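Local coordinates for protein exosome complex component Rrp41 (Archaeoglobus fulgidus, PDB 3M7N) that probably degrades RNA from the 3' end as a catalytic component of the archaeal exosome, and probably also synthesizes heteromeric RNA tails, at residues S121-F126 / V146-A151. The protein carries 1 engineered substitution. Sequence-based numbering, arbitrary orientation.
Sequences SAIDIF and VALVDA
With CG anti to the carbonyl carbon (chi1 -75°), Leu148 reaches from the helix to Ile125 of the strand, although its CB does not point there. In Ile125, CB does face the helix; CG1 lies anti to the carbonyl carbon (chi1 -54°) and CG2 anti to the backbone N, which gives the contact to the ethyl branch, and its extended chi2 carries CD1 out to the leucine. CD1 of Ile125 lies 3.8 Å from Leu148 CD2 and 3.9 Å from Leu148 CD1, a position astride the leucine fork. Ile125 CG1 is 4.0 Å from the same CD2, and the two side chains cross at about a right angle. Ile123, two residues back on the same strand face, adds a looser touch, its CG2 being 4.2 Å from Leu148 CD2; one leucine methyl thus meets both isoleucines.

The backbones stay well apart, with 8.2 Å between the CA atoms of Ile125 and Leu148, as expected for a helix packed by side chains on a sheet. Strand 122-129 lies between 50-60 and 74-81 in the mixed sheet of this RNase PH-family domain, and helix 136-150 follows it in the chain. Val56, Ile113 and Met155 extend the apolar surroundings of Leu148. Alternation along the strand turns Asp124 away from the helix, where it forms salt bridges with Arg60 and Arg76.

Only 107 Å² is buried in total, and all the touching groups are aliphatic: the chemistry implies a small hydrophobic join, resting on van der Waals contact and the exclusion of water from buried aliphatic groups, with no polar bond between residues 121-126 and 146-151.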
# COMPACT_ATOMS: atom_id res chain seq x y z
N SER E 121 -19.50 4.34 10.38
CA SER E 121 -19.86 3.20 9.54
C SER E 121 -19.45 3.39 8.09
O SER E 121 -19.05 4.48 7.68
CB SER E 121 -21.36 2.91 9.62
OG SER E 121 -21.65 2.02 10.69
N ALA E 122 -19.53 2.32 7.33
CA ALA E 122 -19.38 2.44 5.90
C ALA E 122 -20.60 1.82 5.22
O ALA E 122 -21.12 0.79 5.67
CB ALA E 122 -18.11 1.77 5.42
N ILE E 123 -21.06 2.49 4.17
CA ILE E 123 -22.03 1.91 3.27
C ILE E 123 -21.35 1.79 1.93
O ILE E 123 -21.01 2.80 1.31
CB ILE E 123 -23.28 2.79 3.15
CG1 ILE E 123 -24.05 2.77 4.48
CG2 ILE E 123 -24.16 2.33 1.99
CD1 ILE E 123 -24.99 3.94 4.65
N ASP E 124 -21.15 0.56 1.48
CA ASP E 124 -20.38 0.28 0.28
C ASP E 124 -21.26 -0.10 -0.91
O ASP E 124 -22.19 -0.90 -0.78
CB ASP E 124 -19.38 -0.85 0.55
CG ASP E 124 -18.34 -0.49 1.60
OD1 ASP E 124 -17.81 -1.41 2.26
OD2 ASP E 124 -18.05 0.72 1.78
N ILE E 125 -20.95 0.46 -2.08
CA ILE E 125 -21.75 0.25 -3.27
C ILE E 125 -20.87 -0.21 -4.42
O ILE E 125 -19.92 0.48 -4.83
CB ILE E 125 -22.51 1.53 -3.66
CG1 ILE E 125 -23.33 2.02 -2.47
CG2 ILE E 125 -23.41 1.27 -4.86
CD1 ILE E 125 -23.75 3.46 -2.58
N PHE E 126 -21.18 -1.38 -4.94
CA PHE E 126 -20.41 -1.91 -6.04
C PHE E 126 -21.34 -2.07 -7.21
O PHE E 126 -22.48 -2.50 -7.06
CB PHE E 126 -19.80 -3.27 -5.68
CG PHE E 126 -18.88 -3.23 -4.49
CD1 PHE E 126 -19.37 -3.50 -3.22
CD2 PHE E 126 -17.54 -2.91 -4.64
CE1 PHE E 126 -18.53 -3.45 -2.11
CE2 PHE E 126 -16.69 -2.85 -3.54
CZ PHE E 126 -17.19 -3.12 -2.27
N VAL E 146 -31.71 1.41 -6.80
CA VAL E 146 -32.60 0.28 -6.52
C VAL E 146 -32.00 -0.58 -5.42
O VAL E 146 -32.67 -0.87 -4.42
CB VAL E 146 -32.92 -0.57 -7.79
CG1 VAL E 146 -33.62 -1.88 -7.41
CG2 VAL E 146 -33.78 0.21 -8.75
N ALA E 147 -30.72 -0.94 -5.57
CA ALA E 147 -30.01 -1.74 -4.57
C ALA E 147 -30.01 -1.09 -3.18
O ALA E 147 -30.21 -1.76 -2.16
CB ALA E 147 -28.59 -2.08 -5.01
N LEU E 148 -29.78 0.22 -3.16
CA LEU E 148 -29.81 0.95 -1.90
C LEU E 148 -31.18 0.83 -1.25
O LEU E 148 -31.29 0.58 -0.04
CB LEU E 148 -29.42 2.42 -2.10
CG LEU E 148 -27.91 2.66 -2.33
CD1 LEU E 148 -27.62 4.08 -2.80
CD2 LEU E 148 -27.09 2.34 -1.08
N VAL E 149 -32.24 0.97 -2.04
CA VAL E 149 -33.58 0.89 -1.47
C VAL E 149 -33.87 -0.52 -0.99
O VAL E 149 -34.46 -0.71 0.07
CB VAL E 149 -34.68 1.38 -2.45
CG1 VAL E 149 -36.06 1.13 -1.86
CG2 VAL E 149 -34.50 2.86 -2.76
N ASP E 150 -33.43 -1.49 -1.78
CA ASP E 150 -33.59 -2.90 -1.46
C ASP E 150 -32.90 -3.22 -0.12
O ASP E 150 -33.40 -4.03 0.67
CB ASP E 150 -33.03 -3.76 -2.60
CG ASP E 150 -33.24 -5.26 -2.37
OD1 ASP E 150 -32.33 -6.05 -2.71
OD2 ASP E 150 -34.31 -5.66 -1.88
N ALA E 151 -31.77 -2.57 0.15
CA ALA E 151 -31.05 -2.74 1.41
C ALA E 151 -31.61 -1.85 2.51
O ALA E 151 -31.09 -1.82 3.62
CB ALA E 151 -29.54 -2.49 1.22